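Long-range contact in B- and T-lymphocyte attenuator (Mus musculus, PDB 1XAU), which acts as an inhibitory receptor on lymphocytes, dampening antigen receptor signalling through SHP-1 and SHP-2 and binding the herpesvirus entry mediator TNFRSF14: residues A[58-70]-A[78-90]. Numbering follows the deposited sequence.
Sequences VPLEVGPQLYTSW and VFVLHFKPIHLSD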
ATOM      1  N   VAL A  58       6.101  -9.119   5.003  1.00 19.62           N
ATOM      2  CA  VAL A  58       7.047  -8.392   5.863  1.00 20.68           C
ATOM      3  C   VAL A  58       6.915  -6.909   5.616  1.00 19.95           C
ATOM      4  O   VAL A  58       6.513  -6.476   4.535  1.00 20.06           O
ATOM      5  CB  VAL A  58       8.585  -8.780   5.651  1.00 22.03           C
ATOM      6  CG1 VAL A  58       8.783 -10.293   5.787  1.00 23.62           C
ATOM      7  CG2 VAL A  58       9.041  -8.379   4.381  1.00 23.54           C
ATOM      8  N   PRO A  59       7.276  -6.104   6.599  1.00 20.02           N
ATOM      9  CA  PRO A  59       7.192  -4.651   6.479  1.00 19.47           C
ATOM     10  C   PRO A  59       8.111  -4.248   5.362  1.00 19.16           C
ATOM     11  O   PRO A  59       9.257  -4.782   5.214  1.00 17.61           O
ATOM     12  CB  PRO A  59       7.678  -4.148   7.818  1.00 20.66           C
ATOM     13  CG  PRO A  59       7.386  -5.286   8.744  1.00 22.02           C
ATOM     14  CD  PRO A  59       7.695  -6.508   7.962  1.00 21.63           C
ATOM     15  N   LEU A  60       7.614  -3.295   4.586  1.00 17.83           N
ATOM     16  CA  LEU A  60       8.325  -2.775   3.439  1.00 18.63           C
ATOM     17  C   LEU A  60       9.291  -1.692   3.868  1.00 19.36           C
ATOM     18  O   LEU A  60       8.918  -0.755   4.576  1.00 19.92           O
ATOM     19  CB  LEU A  60       7.324  -2.205   2.423  1.00 18.97           C
ATOM     20  CG  LEU A  60       7.952  -1.607   1.175  1.00 19.29           C
ATOM     21  CD1 LEU A  60       8.655  -2.759   0.399  1.00 18.36           C
ATOM     22  CD2 LEU A  60       6.884  -0.971   0.241  1.00 18.85           C
ATOM     23  N   GLU A  61      10.522  -1.824   3.444  1.00 18.74           N
ATOM     24  CA  GLU A  61      11.539  -0.801   3.763  1.00 18.87           C
ATOM     25  C   GLU A  61      11.457   0.353   2.738  1.00 17.89           C
ATOM     26  O   GLU A  61      11.446   0.084   1.525  1.00 19.45           O
ATOM     27  CB  GLU A  61      12.914  -1.450   3.696  1.00 18.88           C
ATOM     28  CG  GLU A  61      14.061  -0.508   4.073  1.00 20.16           C
ATOM     29  CD  GLU A  61      15.412  -1.329   3.995  1.00 22.20           C
ATOM     30  OE1 GLU A  61      15.586  -2.036   2.957  1.00 22.88           O
ATOM     31  OE2 GLU A  61      16.226  -1.266   4.931  1.00 21.82           O
ATOM     32  N   VAL A  62      11.384   1.587   3.223  1.00 16.85           N
ATOM     33  CA  VAL A  62      11.316   2.729   2.328  1.00 16.57           C
ATOM     34  C   VAL A  62      12.697   3.350   2.230  1.00 16.81           C
ATOM     35  O   VAL A  62      13.605   2.950   2.987  1.00 14.66           O
ATOM     36  CB  VAL A  62      10.241   3.683   2.742  1.00 17.55           C
ATOM     37  CG1 VAL A  62       8.845   2.966   2.487  1.00 19.98           C
ATOM     38  CG2 VAL A  62      10.373   4.071   4.246  1.00 18.86           C
ATOM     39  N   GLY A  63      12.907   4.303   1.311  1.00 15.84           N
ATOM     40  CA  GLY A  63      14.258   4.856   1.166  1.00 16.37           C
ATOM     41  C   GLY A  63      14.309   5.933   0.122  1.00 18.03           C
ATOM     42  O   GLY A  63      13.272   6.537  -0.111  1.00 17.11           O
ATOM     43  N   PRO A  64      15.466   6.180  -0.517  1.00 18.84           N
ATOM     44  CA  PRO A  64      15.499   7.272  -1.524  1.00 19.92           C
ATOM     45  C   PRO A  64      14.631   7.171  -2.747  1.00 19.72           C
ATOM     46  O   PRO A  64      14.394   8.164  -3.393  1.00 20.80           O
ATOM     47  CB  PRO A  64      17.003   7.391  -1.873  1.00 19.37           C
ATOM     48  CG  PRO A  64      17.443   5.954  -1.932  1.00 21.38           C
ATOM     49  CD  PRO A  64      16.669   5.301  -0.655  1.00 19.61           C
ATOM     50  N   GLN A  65      14.125   6.003  -3.054  1.00 19.14           N
ATOM     51  CA  GLN A  65      13.288   5.837  -4.240  1.00 19.17           C
ATOM     52  C   GLN A  65      11.926   5.218  -3.894  1.00 17.51           C
ATOM     53  O   GLN A  65      11.269   4.696  -4.784  1.00 16.59           O
ATOM     54  CB  GLN A  65      14.065   4.930  -5.190  1.00 18.61           C
ATOM     55  CG  GLN A  65      15.388   5.588  -5.609  1.00 22.14           C
ATOM     56  CD  GLN A  65      16.085   4.759  -6.684  1.00 23.34           C
ATOM     57  OE1 GLN A  65      16.178   3.545  -6.563  1.00 25.67           O
ATOM     58  NE2 GLN A  65      16.573   5.417  -7.731  1.00 25.60           N
ATOM     59  N   LEU A  66      11.521   5.264  -2.628  1.00 16.81           N
ATOM     60  CA  LEU A  66      10.249   4.617  -2.233  1.00 16.71           C
ATOM     61  C   LEU A  66       9.782   5.410  -1.019  1.00 17.16           C
ATOM     62  O   LEU A  66      10.514   5.442   0.028  1.00 17.64           O
ATOM     63  CB  LEU A  66      10.484   3.190  -1.767  1.00 17.52           C
ATOM     64  CG  LEU A  66       9.247   2.324  -1.624  1.00 18.40           C
ATOM     65  CD1 LEU A  66       8.483   2.304  -2.899  1.00 18.17           C
ATOM     66  CD2 LEU A  66       9.699   0.850  -1.173  1.00 19.24           C
ATOM     67  N   TYR A  67       8.595   6.011  -1.101  1.00 16.96           N
ATOM     68  CA  TYR A  67       8.129   6.841   0.008  1.00 15.74           C
ATOM     69  C   TYR A  67       6.625   6.807   0.048  1.00 16.37           C
ATOM     70  O   TYR A  67       5.993   6.318  -0.883  1.00 14.72           O
ATOM     71  CB  TYR A  67       8.666   8.308  -0.098  1.00 16.18           C
ATOM     72  CG  TYR A  67       8.128   9.048  -1.308  1.00 16.54           C
ATOM     73  CD1 TYR A  67       6.970   9.827  -1.192  1.00 15.26           C
ATOM     74  CD2 TYR A  67       8.783   9.015  -2.532  1.00 17.60           C
ATOM     75  CE1 TYR A  67       6.481  10.553  -2.254  1.00 17.40           C
ATOM     76  CE2 TYR A  67       8.298   9.776  -3.651  1.00 17.87           C
ATOM     77  CZ  TYR A  67       7.162  10.525  -3.504  1.00 18.79           C
ATOM     78  OH  TYR A  67       6.656  11.209  -4.625  1.00 18.98           O
ATOM     79  N   THR A  68       6.040   7.368   1.119  1.00 15.75           N
ATOM     80  CA  THR A  68       4.597   7.307   1.260  1.00 16.65           C
ATOM     81  C   THR A  68       3.995   8.682   1.413  1.00 18.29           C
ATOM     82  O   THR A  68       4.711   9.704   1.688  1.00 17.99           O
ATOM     83  CB  THR A  68       4.174   6.462   2.491  1.00 15.44           C
ATOM     84  OG1 THR A  68       4.626   7.100   3.696  1.00 16.22           O
ATOM     85  CG2 THR A  68       4.814   5.023   2.475  1.00 13.52           C
ATOM     86  N   SER A  69       2.695   8.759   1.189  1.00 18.16           N
ATOM     87  CA  SER A  69       1.997  10.047   1.387  1.00 19.15           C
ATOM     88  C   SER A  69       0.516   9.731   1.620  1.00 20.64           C
ATOM     89  O   SER A  69       0.008   8.603   1.369  1.00 18.94           O
ATOM     90  CB  SER A  69       2.095  10.969   0.155  1.00 18.70           C
ATOM     91  OG  SER A  69       1.241  10.603  -0.915  1.00 19.56           O
ATOM     92  N   TRP A  70      -0.199  10.761   2.065  1.00 20.88           N
ATOM     93  CA  TRP A  70      -1.633  10.637   2.236  1.00 23.60           C
ATOM     94  C   TRP A  70      -2.287  11.583   1.222  1.00 26.63           C
ATOM     95  O   TRP A  70      -1.822  12.699   1.014  1.00 26.61           O
ATOM     96  CB  TRP A  70      -2.070  10.982   3.674  1.00 22.67           C
ATOM     97  CG  TRP A  70      -1.882   9.906   4.607  1.00 21.75           C
ATOM     98  CD1 TRP A  70      -0.800   9.688   5.382  1.00 22.18           C
ATOM     99  CD2 TRP A  70      -2.852   8.916   4.958  1.00 21.64           C
ATOM    100  NE1 TRP A  70      -1.040   8.632   6.233  1.00 22.62           N
ATOM    101  CE2 TRP A  70      -2.296   8.139   5.987  1.00 21.34           C
ATOM    102  CE3 TRP A  70      -4.144   8.625   4.508  1.00 20.15           C
ATOM    103  CZ2 TRP A  70      -2.986   7.079   6.593  1.00 22.86           C
ATOM    104  CZ3 TRP A  70      -4.846   7.539   5.112  1.00 20.40           C
ATOM    105  CH2 TRP A  70      -4.269   6.794   6.133  1.00 20.98           C
ATOM    106  N   VAL A  78      -6.625   8.349   1.072  1.00 23.91           N
ATOM    107  CA  VAL A  78      -5.882   7.277   0.468  1.00 21.87           C
ATOM    108  C   VAL A  78      -4.430   7.333   0.940  1.00 19.33           C
ATOM    109  O   VAL A  78      -3.813   8.406   0.947  1.00 19.09           O
ATOM    110  CB  VAL A  78      -5.906   7.409  -1.063  1.00 21.81           C
ATOM    111  CG1 VAL A  78      -5.140   6.280  -1.639  1.00 22.56           C
ATOM    112  CG2 VAL A  78      -7.392   7.296  -1.612  1.00 22.48           C
ATOM    113  N   PHE A  79      -3.930   6.212   1.423  1.00 17.61           N
ATOM    114  CA  PHE A  79      -2.520   6.119   1.818  1.00 16.68           C
ATOM    115  C   PHE A  79      -1.804   5.570   0.588  1.00 17.19           C
ATOM    116  O   PHE A  79      -2.228   4.586   0.026  1.00 17.92           O
ATOM    117  CB  PHE A  79      -2.365   5.161   3.010  1.00 15.35           C
ATOM    118  CG  PHE A  79      -1.018   5.079   3.513  1.00 15.88           C
ATOM    119  CD1 PHE A  79      -0.315   6.231   3.840  1.00 16.91           C
ATOM    120  CD2 PHE A  79      -0.430   3.808   3.724  1.00 15.97           C
ATOM    121  CE1 PHE A  79       1.000   6.138   4.376  1.00 16.74           C
ATOM    122  CE2 PHE A  79       0.883   3.685   4.264  1.00 16.51           C
ATOM    123  CZ  PHE A  79       1.597   4.859   4.574  1.00 18.45           C
ATOM    124  N   VAL A  80      -0.744   6.225   0.157  1.00 15.31           N
ATOM    125  CA  VAL A  80      -0.099   5.882  -1.080  1.00 15.63           C
ATOM    126  C   VAL A  80       1.360   5.492  -0.943  1.00 14.47           C
ATOM    127  O   VAL A  80       2.059   6.083  -0.120  1.00 14.81           O
ATOM    128  CB  VAL A  80      -0.173   7.165  -1.914  1.00 15.88           C
ATOM    129  CG1 VAL A  80       0.282   6.932  -3.316  1.00 16.08           C
ATOM    130  CG2 VAL A  80      -1.639   7.664  -1.866  1.00 18.20           C
ATOM    131  N   LEU A  81       1.790   4.534  -1.744  1.00 14.39           N
ATOM    132  CA  LEU A  81       3.190   4.100  -1.817  1.00 13.16           C
ATOM    133  C   LEU A  81       3.673   4.582  -3.179  1.00 13.62           C
ATOM    134  O   LEU A  81       3.142   4.175  -4.235  1.00 15.33           O
ATOM    135  CB  LEU A  81       3.273   2.568  -1.665  1.00 12.93           C
ATOM    136  CG  LEU A  81       4.715   2.057  -1.829  1.00 13.56           C
ATOM    137  CD1 LEU A  81       5.549   2.539  -0.582  1.00 14.41           C
ATOM    138  CD2 LEU A  81       4.696   0.513  -1.932  1.00 13.91           C
ATOM    139  N   HIS A  82       4.742   5.379  -3.193  1.00 13.25           N
ATOM    140  CA  HIS A  82       5.268   5.959  -4.454  1.00 13.48           C
ATOM    141  C   HIS A  82       6.624   5.369  -4.797  1.00 14.17           C
ATOM    142  O   HIS A  82       7.544   5.421  -3.967  1.00 14.40           O
ATOM    143  CB  HIS A  82       5.520   7.431  -4.270  1.00 15.24           C
ATOM    144  CG  HIS A  82       4.309   8.209  -3.879  1.00 16.18           C
ATOM    145  ND1 HIS A  82       3.516   8.846  -4.796  1.00 17.81           N
ATOM    146  CD2 HIS A  82       3.811   8.519  -2.659  1.00 17.66           C
ATOM    147  CE1 HIS A  82       2.567   9.521  -4.154  1.00 17.59           C
ATOM    148  NE2 HIS A  82       2.724   9.345  -2.860  1.00 17.65           N
ATOM    149  N   PHE A  83       6.768   4.823  -5.984  1.00 12.87           N
ATOM    150  CA  PHE A  83       8.036   4.276  -6.432  1.00 14.52           C
ATOM    151  C   PHE A  83       8.626   5.346  -7.387  1.00 15.26           C
ATOM    152  O   PHE A  83       7.999   5.694  -8.430  1.00 16.16           O
ATOM    153  CB  PHE A  83       7.805   3.005  -7.267  1.00 13.67           C
ATOM    154  CG  PHE A  83       7.135   1.886  -6.514  1.00 15.62           C
ATOM    155  CD1 PHE A  83       7.920   0.835  -6.033  1.00 15.22           C
ATOM    156  CD2 PHE A  83       5.764   1.878  -6.297  1.00 16.16           C
ATOM    157  CE1 PHE A  83       7.312  -0.246  -5.329  1.00 16.70           C
ATOM    158  CE2 PHE A  83       5.136   0.803  -5.571  1.00 17.25           C
ATOM    159  CZ  PHE A  83       5.953  -0.261  -5.097  1.00 16.62           C
ATOM    160  N   LYS A  84       9.832   5.816  -7.081  1.00 16.38           N
ATOM    161  CA  LYS A  84      10.467   6.904  -7.816  1.00 17.93           C
ATOM    162  C   LYS A  84      11.915   6.561  -8.124  1.00 18.22           C
ATOM    163  O   LYS A  84      12.831   7.002  -7.400  1.00 17.38           O
ATOM    164  CB  LYS A  84      10.438   8.167  -6.932  1.00 20.01           C
ATOM    165  CG  LYS A  84      10.971   9.455  -7.623  1.00 22.46           C
ATOM    166  CD  LYS A  84      10.737  10.722  -6.775  1.00 26.34           C
ATOM    167  CE  LYS A  84      11.563  11.941  -7.374  1.00 28.09           C
ATOM    168  NZ  LYS A  84      10.910  13.328  -7.097  1.00 31.30           N
ATOM    169  N   PRO A  85      12.138   5.763  -9.163  1.00 18.23           N
ATOM    170  CA  PRO A  85      11.112   5.179 -10.041  1.00 18.14           C
ATOM    171  C   PRO A  85      10.937   3.742  -9.612  1.00 18.06           C
ATOM    172  O   PRO A  85      11.651   3.281  -8.721  1.00 17.17           O
ATOM    173  CB  PRO A  85      11.796   5.197 -11.414  1.00 19.84           C
ATOM    174  CG  PRO A  85      13.210   4.857 -11.079  1.00 18.60           C
ATOM    175  CD  PRO A  85      13.492   5.590  -9.727  1.00 18.90           C
ATOM    176  N   ILE A  86      10.060   3.015 -10.296  1.00 17.26           N
ATOM    177  CA  ILE A  86       9.870   1.618 -10.039  1.00 17.89           C
ATOM    178  C   ILE A  86      10.924   0.760 -10.775  1.00 18.60           C
ATOM    179  O   ILE A  86      11.473   1.183 -11.829  1.00 20.00           O
ATOM    180  CB  ILE A  86       8.450   1.171 -10.409  1.00 16.56           C
ATOM    181  CG1 ILE A  86       8.261  -0.230  -9.805  1.00 16.51           C
ATOM    182  CG2 ILE A  86       8.260   1.152 -11.945  1.00 15.55           C
ATOM    183  CD1 ILE A  86       6.789  -0.500  -9.684  1.00 17.70           C
ATOM    184  N   HIS A  87      11.303  -0.357 -10.170  1.00 18.38           N
ATOM    185  CA  HIS A  87      12.336  -1.204 -10.769  1.00 20.16           C
ATOM    186  C   HIS A  87      11.846  -2.616 -10.954  1.00 19.60           C
ATOM    187  O   HIS A  87      10.845  -3.040 -10.346  1.00 18.12           O
ATOM    188  CB  HIS A  87      13.585  -1.299  -9.862  1.00 21.57           C
ATOM    189  CG  HIS A  87      14.069   0.005  -9.313  1.00 24.25           C
ATOM    190  ND1 HIS A  87      13.816   0.410  -8.008  1.00 26.73           N
ATOM    191  CD2 HIS A  87      14.792   0.999  -9.883  1.00 25.24           C
ATOM    192  CE1 HIS A  87      14.356   1.605  -7.813  1.00 26.59           C
ATOM    193  NE2 HIS A  87      14.954   1.978  -8.934  1.00 26.30           N
ATOM    194  N   LEU A  88      12.560  -3.414 -11.767  1.00 20.84           N
ATOM    195  CA  LEU A  88      12.139  -4.811 -11.893  1.00 21.55           C
ATOM    196  C   LEU A  88      12.031  -5.515 -10.560  1.00 21.71           C
ATOM    197  O   LEU A  88      11.096  -6.337 -10.361  1.00 21.57           O
ATOM    198  CB  LEU A  88      13.119  -5.649 -12.801  1.00 23.18           C
ATOM    199  CG  LEU A  88      13.048  -5.230 -14.276  1.00 25.13           C
ATOM    200  CD1 LEU A  88      14.370  -5.731 -15.043  1.00 25.38           C
ATOM    201  CD2 LEU A  88      11.773  -5.851 -14.927  1.00 26.91           C
ATOM    202  N   SER A  89      12.946  -5.232  -9.645  1.00 21.27           N
ATOM    203  CA  SER A  89      12.941  -5.883  -8.343  1.00 21.70           C
ATOM    204  C   SER A  89      11.687  -5.550  -7.488  1.00 21.20           C
ATOM    205  O   SER A  89      11.461  -6.172  -6.414  1.00 20.75           O
ATOM    206  CB  SER A  89      14.184  -5.492  -7.522  1.00 23.39           C
ATOM    207  OG  SER A  89      14.255  -4.092  -7.440  1.00 24.56           O
ATOM    208  N   ASP A  90      10.922  -4.532  -7.914  1.00 18.63           N
ATOM    209  CA  ASP A  90       9.690  -4.142  -7.220  1.00 18.64           C
ATOM    210  C   ASP A  90       8.507  -5.025  -7.552  1.00 18.13           C
ATOM    211  O   ASP A  90       7.449  -4.855  -6.972  1.00 17.33           O
ATOM    212  CB  ASP A  90       9.375  -2.631  -7.497  1.00 18.18           C
ATOM    213  CG  ASP A  90      10.472  -1.709  -6.899  1.00 20.97           C
ATOM    214  OD1 ASP A  90      10.829  -1.904  -5.676  1.00 21.39           O
ATOM    215  OD2 ASP A  90      11.019  -0.818  -7.616  1.00 21.50           O
TER
HETATM  216  O   HOH W   1      11.297   2.427  -6.134  1.00 22.32           O
HETATM  217  O   HOH W   2      17.531   3.623 -10.027  1.00 57.99           O
HETATM  218  O   HOH W   3       8.975  13.643  -4.498  1.00 40.40           O
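L66, T68 and W70 line up against F83, L81 and F79 on the inward face of an antiparallel hairpin, and here the packing is dense. L66 puts CD1 over one face of the F83 ring, 3.8 Å from its centroid, while I86 CD1 lies over the rim of the opposite face. L60, dropping in from the loop ahead of strand 66-70, meets L81 tip to tip, with the two CD2 atoms a tight 3.4 Å apart. At the far end F79 lays CB squarely over the six-membered ring of W70, 3.9 Å from its centroid; W49, from the other sheet, meets the F79 ring, and R44 makes a cation-pi contact with W70.

The outer face is looser and more polar. With CG of Y67 set between its backbone N and carbonyl carbon (chi1 65°), the ring is laid back over H82, and CB of H82 sits beneath that ring; the planes lie only 14° apart, yet the imidazole is displaced so far along the phenol that little of one ring covers the other. S69 OG meets H82 NE2 at the imidazole edge in a 2.8 Å hydrogen bond that helps set the ring's rotation, with V80 CG1 against the face away from Y67. Beyond the strands, water takes over, one molecule linking Q65 O to P85 O and another Q65 NE2 to H87 NE2.

Paired backbone hydrogen bonds at Y67-H82 and S69-V80 join the strands into an edge hairpin of the V-type immunoglobulin beta sandwich.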